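PDB 6YHH: beta-N-acetylglucosaminidase-like protein Glycoside hydrolase family 20 from Flavobacterium johnsoniae, which probably removes terminal N-acetylglucosamine residues from chitin fragments, as a beta-N-acetylhexosaminidase of glycoside hydrolase family 20. Local coordinates for residues Ala277-Pro289 / Glu317-Ile329. Sequence-based numbering, arbitrary orientation.
Sequences AGIFSPTLDPSNP and ENEGKDWDANPKI
The Trp323 indole is sandwiched between Pro286 of the other segment and Asn318 of its own. Pro286 covers one face of the indole: its CG sits 3.9 Å from the centroid of the six-membered ring, a CH-pi contact 26° off the ring normal. Asn318 ND2 lies against the opposite face, near the rim. At the ring edge, Trp323 NE1 donates to Leu284 O in the indole plane (3.1 Å), with an N-H...O angle of 146°. Thr283 CG2 approaches the same nitrogen obliquely, 3.3 Å from Trp323 NE1. The methyl reaches both Trp323 and Asn318 because chi1 of Thr283 (-49°) sets OG1 beside the backbone N and CG2 anti to it; the hydroxyl turns back to Ser281 O. Without the indole, as with an alanine here, Leu284 O would probably lose this donor and a gap would open between Pro286 and Asn318.

Both segments belong to the family 20 catalytic domain, a TIM barrel. Residues 317-329 follow strand 310-312 and begin with Glu317, the predicted proton donor. Ile279 lies across the end of Glu317, nearly perpendicular to it, with Ile279 CD1 3.5 Å from Glu317 OE2. Its other branch, CG2, packs on the carboxylate of Glu319. A water donates to both Gly278 O and Glu317 OE1. Outside the two segments, Glu368 accepts from the backbone N of Glu317.

Waters bridge the segments at Asp322. One donates to Asp322 OD2 and accepts from Thr283 N; another links Ser281 O to Asp322 N. Farther along, Ile329 and Asp285 lie alongside each other, pointing opposite ways, with Ile329 CD1 3.4 Å from Asp285 OD1. That oxygen is gripped twice within its own segment. Ser287 N closes an Asx turn from above the carboxylate plane, and Ser287 OG donates to the syn lone pair at 2.7 Å from Asp285 OD1.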
# COMPACT_ATOMS: atom_id res chain seq x y z
N ALA A 277 -8.88 -21.57 12.08
CA ALA A 277 -9.01 -20.84 13.29
C ALA A 277 -9.54 -21.71 14.40
O ALA A 277 -10.22 -22.73 14.14
CB ALA A 277 -10.00 -19.70 13.06
N GLY A 278 -9.30 -21.28 15.64
CA GLY A 278 -9.86 -22.02 16.78
C GLY A 278 -8.89 -22.13 17.95
O GLY A 278 -7.96 -21.38 18.06
N ILE A 279 -9.28 -22.98 18.88
CA ILE A 279 -8.52 -23.29 20.06
C ILE A 279 -8.01 -24.68 19.87
O ILE A 279 -8.83 -25.63 19.67
CB ILE A 279 -9.36 -23.22 21.35
CG1 ILE A 279 -9.98 -21.84 21.50
CG2 ILE A 279 -8.45 -23.54 22.52
CD1 ILE A 279 -11.00 -21.69 22.63
N PHE A 280 -6.71 -24.89 19.96
CA PHE A 280 -6.09 -26.16 19.62
C PHE A 280 -5.41 -26.79 20.82
O PHE A 280 -5.06 -26.08 21.82
CB PHE A 280 -5.15 -25.99 18.41
CG PHE A 280 -5.91 -25.50 17.17
CD1 PHE A 280 -6.64 -26.37 16.37
CD2 PHE A 280 -6.00 -24.16 16.91
CE1 PHE A 280 -7.45 -25.88 15.33
CE2 PHE A 280 -6.75 -23.68 15.86
CZ PHE A 280 -7.47 -24.53 15.06
N SER A 281 -5.19 -28.11 20.74
CA SER A 281 -4.57 -28.83 21.83
C SER A 281 -3.02 -28.79 22.02
O SER A 281 -2.57 -29.05 23.13
CB SER A 281 -5.02 -30.27 21.76
OG SER A 281 -4.51 -30.90 20.66
N PRO A 282 -2.22 -28.50 20.99
CA PRO A 282 -0.78 -28.62 21.21
C PRO A 282 -0.27 -27.59 22.26
O PRO A 282 -0.58 -26.40 22.18
CB PRO A 282 -0.18 -28.32 19.83
CG PRO A 282 -1.24 -28.80 18.87
CD PRO A 282 -2.52 -28.39 19.54
N THR A 283 0.39 -28.09 23.26
CA THR A 283 0.76 -27.34 24.43
C THR A 283 2.18 -27.74 24.84
O THR A 283 2.52 -28.96 24.98
CB THR A 283 -0.20 -27.66 25.65
OG1 THR A 283 -1.56 -27.57 25.26
CG2 THR A 283 -0.02 -26.71 26.81
N LEU A 284 2.99 -26.75 25.17
CA LEU A 284 4.32 -27.04 25.74
C LEU A 284 4.25 -27.78 27.06
O LEU A 284 3.33 -27.58 27.84
CB LEU A 284 5.04 -25.74 25.99
CG LEU A 284 5.64 -25.11 24.75
CD1 LEU A 284 5.24 -25.43 23.33
CD2 LEU A 284 6.36 -23.78 25.06
N ASP A 285 5.24 -28.64 27.26
CA ASP A 285 5.30 -29.51 28.44
C ASP A 285 6.06 -28.85 29.57
O ASP A 285 7.30 -28.76 29.55
CB ASP A 285 5.91 -30.89 28.06
CG ASP A 285 6.02 -31.86 29.21
OD1 ASP A 285 5.70 -31.53 30.38
OD2 ASP A 285 6.47 -33.02 28.92
N PRO A 286 5.33 -28.46 30.64
CA PRO A 286 6.00 -27.75 31.73
C PRO A 286 6.80 -28.68 32.69
O PRO A 286 7.40 -28.13 33.63
CB PRO A 286 4.84 -27.16 32.49
CG PRO A 286 3.74 -28.17 32.35
CD PRO A 286 3.93 -28.71 30.95
N SER A 287 6.73 -29.97 32.43
CA SER A 287 7.50 -30.96 33.20
C SER A 287 8.82 -31.28 32.56
O SER A 287 9.67 -31.97 33.18
CB SER A 287 6.62 -32.20 33.40
OG SER A 287 6.62 -33.09 32.33
N ASN A 288 9.05 -30.82 31.33
CA ASN A 288 10.22 -31.25 30.58
C ASN A 288 11.26 -30.18 30.71
O ASN A 288 11.06 -29.05 30.28
CB ASN A 288 9.82 -31.46 29.09
CG ASN A 288 10.93 -32.03 28.24
OD1 ASN A 288 12.14 -31.94 28.54
ND2 ASN A 288 10.53 -32.60 27.11
N PRO A 289 12.47 -30.53 31.21
CA PRO A 289 13.51 -29.55 31.33
C PRO A 289 13.94 -28.91 30.00
O PRO A 289 14.38 -27.72 30.00
CB PRO A 289 14.70 -30.34 31.94
CG PRO A 289 14.12 -31.58 32.47
CD PRO A 289 12.88 -31.88 31.67
N GLU A 317 -5.82 -19.74 26.96
CA GLU A 317 -6.46 -20.86 26.28
C GLU A 317 -5.66 -22.15 26.19
O GLU A 317 -5.83 -22.89 25.23
CB GLU A 317 -6.94 -20.45 24.86
CG GLU A 317 -7.97 -19.31 24.83
CD GLU A 317 -8.40 -18.98 23.40
OE1 GLU A 317 -7.58 -19.02 22.47
OE2 GLU A 317 -9.58 -18.59 23.23
N ASN A 318 -4.98 -22.51 27.28
CA ASN A 318 -4.49 -23.87 27.46
C ASN A 318 -5.71 -24.66 27.96
O ASN A 318 -6.07 -24.52 29.12
CB ASN A 318 -3.36 -23.87 28.45
CG ASN A 318 -2.91 -25.29 28.81
OD1 ASN A 318 -3.28 -26.24 28.17
ND2 ASN A 318 -2.12 -25.38 29.83
N GLU A 319 -6.34 -25.45 27.14
CA GLU A 319 -7.50 -26.19 27.69
C GLU A 319 -7.15 -27.44 28.48
O GLU A 319 -7.99 -28.08 29.13
CB GLU A 319 -8.43 -26.53 26.56
CG GLU A 319 -9.16 -25.27 26.15
CD GLU A 319 -10.16 -25.50 25.04
OE1 GLU A 319 -11.12 -24.74 25.05
OE2 GLU A 319 -9.99 -26.44 24.17
N GLY A 320 -5.87 -27.78 28.48
CA GLY A 320 -5.40 -28.64 29.52
C GLY A 320 -5.57 -30.16 29.21
O GLY A 320 -5.14 -30.97 30.02
N LYS A 321 -6.07 -30.51 28.04
CA LYS A 321 -6.37 -31.95 27.74
C LYS A 321 -5.11 -32.81 27.66
O LYS A 321 -5.07 -33.89 28.26
CB LYS A 321 -7.25 -32.10 26.52
CG LYS A 321 -8.69 -31.53 26.61
CD LYS A 321 -9.45 -31.83 27.88
CE LYS A 321 -10.94 -31.45 27.85
NZ LYS A 321 -11.41 -31.29 29.28
N ASP A 322 -4.07 -32.35 26.95
CA ASP A 322 -2.83 -33.13 26.93
C ASP A 322 -2.17 -33.20 28.30
O ASP A 322 -1.61 -34.26 28.70
CB ASP A 322 -1.87 -32.57 25.91
CG ASP A 322 -2.31 -32.80 24.46
OD1 ASP A 322 -3.31 -33.52 24.14
OD2 ASP A 322 -1.56 -32.27 23.57
N TRP A 323 -2.22 -32.10 29.05
CA TRP A 323 -1.72 -32.12 30.42
C TRP A 323 -2.42 -33.17 31.28
O TRP A 323 -1.74 -33.94 31.97
CB TRP A 323 -1.78 -30.74 31.04
CG TRP A 323 -0.75 -29.78 30.49
CD1 TRP A 323 0.05 -29.94 29.41
CD2 TRP A 323 -0.45 -28.48 31.03
NE1 TRP A 323 0.85 -28.80 29.23
CE2 TRP A 323 0.57 -27.91 30.24
CE3 TRP A 323 -0.95 -27.75 32.09
CZ2 TRP A 323 1.11 -26.67 30.52
CZ3 TRP A 323 -0.42 -26.53 32.41
CH2 TRP A 323 0.58 -25.97 31.60
N ASP A 324 -3.75 -33.18 31.23
CA ASP A 324 -4.57 -34.13 32.01
C ASP A 324 -4.21 -35.57 31.67
O ASP A 324 -4.28 -36.44 32.54
CB ASP A 324 -6.03 -33.88 31.69
CG ASP A 324 -6.59 -32.63 32.27
OD1 ASP A 324 -6.00 -31.98 33.14
OD2 ASP A 324 -7.73 -32.32 31.81
N ALA A 325 -3.87 -35.85 30.42
CA ALA A 325 -3.66 -37.22 29.95
C ALA A 325 -2.27 -37.70 30.19
O ALA A 325 -2.04 -38.86 30.07
CB ALA A 325 -3.92 -37.27 28.46
N ASN A 326 -1.31 -36.82 30.50
CA ASN A 326 0.08 -37.21 30.47
C ASN A 326 0.49 -37.60 31.89
O ASN A 326 0.54 -36.78 32.78
CB ASN A 326 0.92 -36.03 29.97
CG ASN A 326 2.41 -36.36 29.84
OD1 ASN A 326 2.97 -37.05 30.72
ND2 ASN A 326 3.08 -35.86 28.79
N PRO A 327 0.75 -38.89 32.12
CA PRO A 327 1.13 -39.34 33.46
C PRO A 327 2.36 -38.63 34.09
O PRO A 327 2.37 -38.39 35.28
CB PRO A 327 1.46 -40.83 33.19
CG PRO A 327 0.73 -41.18 32.00
CD PRO A 327 0.79 -39.98 31.14
N LYS A 328 3.34 -38.24 33.28
CA LYS A 328 4.49 -37.49 33.73
C LYS A 328 4.15 -36.12 34.22
O LYS A 328 4.73 -35.66 35.20
CB LYS A 328 5.55 -37.35 32.67
CG LYS A 328 6.16 -38.70 32.38
CD LYS A 328 7.08 -38.75 31.19
CE LYS A 328 8.09 -39.89 31.41
NZ LYS A 328 8.58 -40.37 30.12
N ILE A 329 3.24 -35.43 33.53
CA ILE A 329 2.82 -34.10 33.95
C ILE A 329 2.01 -34.27 35.24
O ILE A 329 2.11 -33.47 36.15
CB ILE A 329 2.03 -33.42 32.81
CG1 ILE A 329 3.02 -33.19 31.63
CG2 ILE A 329 1.35 -32.11 33.29
CD1 ILE A 329 2.45 -32.56 30.38
O HOH W 1 -8.07 -19.14 19.73
O HOH W 2 -4.34 -23.60 22.87
O HOH W 3 -3.94 -30.07 25.29
O HOH W 4 -2.01 -31.90 20.87
O HOH W 5 0.82 -31.12 23.15
O HOH W 6 6.34 -35.43 29.69